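Local coordinates for protein catechol 1,2 dioxygenase (Acinetobacter radioresistens, PDB 2XSU) that probably catalyses intradiol cleavage of catechol by dioxygen to cis,cis-muconate, using a bound ferric ion, and forms a homodimer, at residues V230-L238 with L293-E304. The protein carries 1 engineered substitution. Sequence-based numbering, arbitrary orientation.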
ATOM      1  N   VAL A 230       6.275  23.653 -16.780  1.00 11.66           N
ATOM      2  CA  VAL A 230       6.363  24.597 -17.908  1.00 13.06           C
ATOM      3  C   VAL A 230       6.059  23.823 -19.180  1.00 14.30           C
ATOM      4  O   VAL A 230       6.642  22.782 -19.431  1.00 14.28           O
ATOM      5  CB  VAL A 230       7.724  25.330 -17.987  1.00 12.71           C
ATOM      6  CG1 VAL A 230       7.680  26.452 -19.092  1.00 13.58           C
ATOM      7  CG2 VAL A 230       8.099  25.954 -16.607  1.00 12.37           C
ATOM      8  N   SER A 231       5.127  24.328 -19.985  1.00 14.92           N
ATOM      9  CA  SER A 231       4.762  23.630 -21.231  1.00 15.46           C
ATOM     10  C   SER A 231       4.494  24.653 -22.325  1.00 16.29           C
ATOM     11  O   SER A 231       4.126  25.784 -22.018  1.00 16.12           O
ATOM     12  CB  SER A 231       3.540  22.727 -21.013  1.00 16.39           C
ATOM     13  OG  SER A 231       2.381  23.444 -20.586  1.00 17.24           O
ATOM     14  N   ALA A 232       4.664  24.237 -23.589  1.00 16.56           N
ATOM     15  CA  ALA A 232       4.382  25.107 -24.742  1.00 17.94           C
ATOM     16  C   ALA A 232       4.278  24.258 -26.002  1.00 18.69           C
ATOM     17  O   ALA A 232       4.989  23.264 -26.125  1.00 19.17           O
ATOM     18  CB  ALA A 232       5.458  26.128 -24.908  1.00 17.89           C
ATOM     19  N   PRO A 233       3.408  24.650 -26.943  1.00 19.26           N
ATOM     20  CA  PRO A 233       3.318  23.870 -28.193  1.00 19.82           C
ATOM     21  C   PRO A 233       4.660  23.749 -28.878  1.00 19.46           C
ATOM     22  O   PRO A 233       5.384  24.745 -29.033  1.00 20.20           O
ATOM     23  CB  PRO A 233       2.373  24.713 -29.062  1.00 20.06           C
ATOM     24  CG  PRO A 233       1.525  25.432 -28.091  1.00 20.45           C
ATOM     25  CD  PRO A 233       2.372  25.693 -26.859  1.00 19.91           C
ATOM     26  N   GLY A 234       5.002  22.522 -29.256  1.00 20.16           N
ATOM     27  CA  GLY A 234       6.274  22.243 -29.909  1.00 20.21           C
ATOM     28  C   GLY A 234       7.465  21.962 -29.010  1.00 20.42           C
ATOM     29  O   GLY A 234       8.569  21.682 -29.501  1.00 21.18           O
ATOM     30  N   TYR A 235       7.256  22.080 -27.700  1.00 19.88           N
ATOM     31  CA  TYR A 235       8.326  21.860 -26.706  1.00 18.91           C
ATOM     32  C   TYR A 235       8.008  20.747 -25.708  1.00 17.84           C
ATOM     33  O   TYR A 235       6.837  20.440 -25.433  1.00 18.08           O
ATOM     34  CB  TYR A 235       8.653  23.174 -25.967  1.00 18.77           C
ATOM     35  CG  TYR A 235       9.206  24.227 -26.899  1.00 18.84           C
ATOM     36  CD1 TYR A 235      10.584  24.342 -27.120  1.00 20.07           C
ATOM     37  CD2 TYR A 235       8.342  25.094 -27.590  1.00 19.15           C
ATOM     38  CE1 TYR A 235      11.093  25.300 -28.004  1.00 22.38           C
ATOM     39  CE2 TYR A 235       8.844  26.045 -28.472  1.00 22.64           C
ATOM     40  CZ  TYR A 235      10.214  26.142 -28.672  1.00 22.93           C
ATOM     41  OH  TYR A 235      10.728  27.081 -29.547  1.00 27.72           O
ATOM     42  N   ARG A 236       9.078  20.145 -25.174  1.00 17.94           N
ATOM     43  CA  ARG A 236       8.956  19.100 -24.166  1.00 17.32           C
ATOM     44  C   ARG A 236       8.495  19.713 -22.834  1.00 16.25           C
ATOM     45  O   ARG A 236       9.116  20.662 -22.365  1.00 16.58           O
ATOM     46  CB  ARG A 236      10.307  18.417 -23.962  1.00 16.94           C
ATOM     47  CG  ARG A 236      10.951  17.869 -25.242  1.00 17.82           C
ATOM     48  CD  ARG A 236      12.204  17.064 -24.890  1.00 19.58           C
ATOM     49  NE  ARG A 236      11.905  15.712 -24.400  1.00 19.85           N
ATOM     50  CZ  ARG A 236      12.591  15.098 -23.428  1.00 21.07           C
ATOM     51  NH1 ARG A 236      13.553  15.742 -22.778  1.00 24.23           N
ATOM     52  NH2 ARG A 236      12.287  13.859 -23.075  1.00 20.81           N
ATOM     53  N   LYS A 237       7.452  19.150 -22.237  1.00 16.12           N
ATOM     54  CA  LYS A 237       6.968  19.619 -20.915  1.00 16.01           C
ATOM     55  C   LYS A 237       8.038  19.387 -19.849  1.00 15.20           C
ATOM     56  O   LYS A 237       8.726  18.346 -19.838  1.00 16.09           O
ATOM     57  CB  LYS A 237       5.690  18.903 -20.509  1.00 17.31           C
ATOM     58  CG  LYS A 237       5.051  19.486 -19.245  1.00 18.43           C
ATOM     59  CD  LYS A 237       3.662  18.914 -19.034  1.00 23.54           C
ATOM     60  CE  LYS A 237       2.934  19.613 -17.870  1.00 27.35           C
ATOM     61  NZ  LYS A 237       1.468  19.290 -17.891  1.00 27.64           N
ATOM     62  N   LEU A 238       8.152  20.364 -18.955  1.00 13.95           N
ATOM     63  CA  LEU A 238       9.170  20.346 -17.918  1.00 12.18           C
ATOM     64  C   LEU A 238       8.538  20.337 -16.545  1.00 11.84           C
ATOM     65  O   LEU A 238       7.664  21.149 -16.261  1.00 12.40           O
ATOM     66  CB  LEU A 238      10.086  21.558 -18.044  1.00 12.66           C
ATOM     67  CG  LEU A 238      11.126  21.802 -16.927  1.00 12.87           C
ATOM     68  CD1 LEU A 238      12.160  20.674 -16.883  1.00 14.00           C
ATOM     69  CD2 LEU A 238      11.826  23.135 -17.091  1.00 14.44           C
ATOM     70  N   LEU A 293      13.492  25.559 -22.573  1.00 15.14           N
ATOM     71  CA  LEU A 293      12.776  24.371 -23.027  1.00 15.89           C
ATOM     72  C   LEU A 293      13.440  23.752 -24.260  1.00 17.39           C
ATOM     73  O   LEU A 293      14.007  24.469 -25.107  1.00 17.95           O
ATOM     74  CB  LEU A 293      11.310  24.711 -23.354  1.00 16.41           C
ATOM     75  CG  LEU A 293      10.446  25.252 -22.218  1.00 14.56           C
ATOM     76  CD1 LEU A 293       9.046  25.597 -22.756  1.00 15.33           C
ATOM     77  CD2 LEU A 293      10.355  24.221 -21.102  1.00 14.86           C
ATOM     78  N   VAL A 294      13.361  22.431 -24.340  1.00 18.62           N
ATOM     79  CA  VAL A 294      13.929  21.661 -25.459  1.00 20.94           C
ATOM     80  C   VAL A 294      12.821  21.422 -26.491  1.00 21.85           C
ATOM     81  O   VAL A 294      11.686  21.116 -26.134  1.00 20.89           O
ATOM     82  CB  VAL A 294      14.527  20.322 -24.947  1.00 20.89           C
ATOM     83  CG1 VAL A 294      15.063  19.458 -26.101  1.00 22.32           C
ATOM     84  CG2 VAL A 294      15.642  20.582 -23.911  1.00 21.67           C
ATOM     85  N   LYS A 295      13.143  21.566 -27.781  1.00 23.50           N
ATOM     86  CA  LYS A 295      12.134  21.304 -28.815  1.00 26.04           C
ATOM     87  C   LYS A 295      11.738  19.826 -28.860  1.00 26.43           C
ATOM     88  O   LYS A 295      12.580  18.921 -28.667  1.00 25.93           O
ATOM     89  CB  LYS A 295      12.585  21.801 -30.211  1.00 26.71           C
ATOM     90  CG  LYS A 295      13.869  21.173 -30.746  1.00 31.10           C
ATOM     91  CD  LYS A 295      13.888  21.111 -32.295  1.00 35.29           C
ATOM     92  CE  LYS A 295      15.198  20.495 -32.860  1.00 36.19           C
ATOM     93  NZ  LYS A 295      15.743  19.314 -32.101  1.00 37.17           N
ATOM     94  N   GLU A 296      10.453  19.578 -29.083  1.00 27.39           N
ATOM     95  CA  GLU A 296       9.947  18.215 -29.215  1.00 29.01           C
ATOM     96  C   GLU A 296      10.459  17.655 -30.532  1.00 29.60           C
ATOM     97  O   GLU A 296      10.231  18.245 -31.585  1.00 30.47           O
ATOM     98  CB  GLU A 296       8.424  18.189 -29.244  1.00 29.47           C
ATOM     99  CG  GLU A 296       7.747  18.256 -27.887  1.00 33.39           C
ATOM    100  CD  GLU A 296       6.218  18.354 -27.989  1.00 37.55           C
ATOM    101  OE1 GLU A 296       5.708  18.767 -29.063  1.00 38.33           O
ATOM    102  OE2 GLU A 296       5.531  18.023 -26.988  1.00 38.19           O
ATOM    103  N   ALA A 297      11.169  16.539 -30.464  1.00 30.03           N
ATOM    104  CA  ALA A 297      11.639  15.848 -31.671  1.00 30.07           C
ATOM    105  C   ALA A 297      10.926  14.510 -31.752  1.00 30.59           C
ATOM    106  O   ALA A 297      10.489  13.969 -30.725  1.00 29.86           O
ATOM    107  CB  ALA A 297      13.156  15.639 -31.620  1.00 30.15           C
ATOM    108  N   GLU A 298      10.831  13.961 -32.969  1.00 30.85           N
ATOM    109  CA  GLU A 298      10.253  12.636 -33.175  1.00 31.94           C
ATOM    110  C   GLU A 298      10.979  11.557 -32.353  1.00 31.25           C
ATOM    111  O   GLU A 298      10.347  10.665 -31.792  1.00 32.04           O
ATOM    112  CB  GLU A 298      10.248  12.282 -34.678  1.00 32.39           C
ATOM    113  CG  GLU A 298       9.318  11.126 -35.071  1.00 37.34           C
ATOM    114  CD  GLU A 298       7.828  11.502 -35.035  1.00 41.90           C
ATOM    115  OE1 GLU A 298       7.353  12.054 -34.010  1.00 44.98           O
ATOM    116  OE2 GLU A 298       7.126  11.238 -36.038  1.00 44.21           O
ATOM    117  N   ALA A 299      12.303  11.664 -32.271  1.00 30.19           N
ATOM    118  CA  ALA A 299      13.139  10.740 -31.497  1.00 30.06           C
ATOM    119  C   ALA A 299      13.009  10.860 -29.958  1.00 29.73           C
ATOM    120  O   ALA A 299      13.416   9.947 -29.218  1.00 30.37           O
ATOM    121  CB  ALA A 299      14.608  10.913 -31.912  1.00 29.48           C
ATOM    122  N   ALA A 300      12.475  11.982 -29.476  1.00 29.01           N
ATOM    123  CA  ALA A 300      12.487  12.276 -28.036  1.00 28.37           C
ATOM    124  C   ALA A 300      11.544  11.365 -27.225  1.00 28.30           C
ATOM    125  O   ALA A 300      10.377  11.207 -27.603  1.00 27.78           O
ATOM    126  CB  ALA A 300      12.142  13.755 -27.788  1.00 28.17           C
ATOM    127  N   PRO A 301      12.050  10.759 -26.122  1.00 28.05           N
ATOM    128  CA  PRO A 301      11.114  10.145 -25.172  1.00 28.16           C
ATOM    129  C   PRO A 301      10.140  11.194 -24.633  1.00 28.41           C
ATOM    130  O   PRO A 301      10.462  12.394 -24.597  1.00 28.06           O
ATOM    131  CB  PRO A 301      12.018   9.655 -24.033  1.00 28.20           C
ATOM    132  CG  PRO A 301      13.395   9.582 -24.619  1.00 28.31           C
ATOM    133  CD  PRO A 301      13.454  10.622 -25.689  1.00 27.89           C
ATOM    134  N   SER A 302       8.952  10.757 -24.224  1.00 28.81           N
ATOM    135  CA  SER A 302       7.988  11.692 -23.627  1.00 29.14           C
ATOM    136  C   SER A 302       8.558  12.271 -22.326  1.00 28.91           C
ATOM    137  O   SER A 302       9.250  11.557 -21.575  1.00 28.90           O
ATOM    138  CB  SER A 302       6.645  11.002 -23.370  1.00 29.79           C
ATOM    139  OG  SER A 302       5.667  11.951 -22.954  1.00 31.36           O
ATOM    140  N   SER A 303       8.307  13.563 -22.080  1.00 28.27           N
ATOM    141  CA  SER A 303       8.677  14.177 -20.794  1.00 27.83           C
ATOM    142  C   SER A 303       7.444  14.468 -19.936  1.00 27.92           C
ATOM    143  O   SER A 303       7.543  15.136 -18.885  1.00 28.23           O
ATOM    144  CB  SER A 303       9.517  15.438 -21.003  1.00 27.99           C
ATOM    145  OG  SER A 303       8.751  16.445 -21.647  1.00 26.67           O
ATOM    146  N   GLU A 304       6.298  13.958 -20.392  1.00 26.86           N
ATOM    147  CA  GLU A 304       5.020  14.097 -19.694  1.00 27.02           C
ATOM    148  C   GLU A 304       4.670  12.829 -18.914  1.00 25.64           C
ATOM    149  O   GLU A 304       4.888  11.718 -19.390  1.00 26.29           O
ATOM    150  CB  GLU A 304       3.918  14.396 -20.695  1.00 27.12           C
ATOM    151  CG  GLU A 304       4.073  15.759 -21.367  1.00 30.69           C
ATOM    152  CD  GLU A 304       3.071  16.001 -22.482  1.00 34.82           C
ATOM    153  OE1 GLU A 304       2.279  15.088 -22.819  1.00 37.35           O
ATOM    154  OE2 GLU A 304       3.089  17.115 -23.040  1.00 35.75           O
TER
HETATM  155  O   HOH W   1       3.024  20.365 -29.077  1.00 38.88           O
HETATM  156  O   HOH W   2      11.950  21.075 -22.185  1.00 18.65           O
HETATM  157  O   HOH W   3       9.384  14.664 -25.564  1.00 22.90           O
HETATM  158  O   HOH W   4       5.830  17.516 -23.968  1.00 23.61           O
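Tyr235 and Lys295 form an isolated beta bridge where the hairpin linking strands 221-231 and 238-244 of the intradiol dioxygenase beta domain meets the chain that leaves strand 284-293, a worked example of a loop held by backbone pairing and by side chains gripping carbonyls. Two main-chain hydrogen bonds, Arg236 N to Val294 O (2.9 Å) and Glu296 N to Gly234 O, flank Tyr235 and Lys295 as a non-hydrogen-bonded antiparallel pair. A type II turn, Ala232 to Tyr235, brings Gly234 O to this position. Water extends the pairing, one molecule joining Arg236 O to Val294 N and another Gly234 N to Glu296 OE1.

Apolar contact gathers on Leu293, at the end of strand 284-293. It sends CD1 to Val230 CG1 (4.0 Å) and CD2 to Leu238 CB, so that its two methyls touch residues from both strands of the hairpin, while its CB meets CD1 of Tyr235 at 3.9 Å.

Arg236 and Ser303 supply the direct side-chain hydrogen bonds. The aliphatic part of Arg236 runs alongside Val294, CD to CG1 3.9 Å, before a bend at chi3 (79°) turns the guanidinium into the curve of 300-303. Ser303 CB sits over one face, toward the rim; Asp94 forms a salt bridge to NH2, tying this loop to helix 82-96. NH2 also donates to Pro301 O (2.8 Å), which lies in the guanidinium plane although the donor stands above the carbonyl plane, and a water connects NE to the same oxygen. Farther along, Ser303 OG, set between its backbone N and carbonyl carbon (chi1 65°), is turned to Lys237 O and donates to a lone pair of that oxygen at 2.6 Å, in the carbonyl plane.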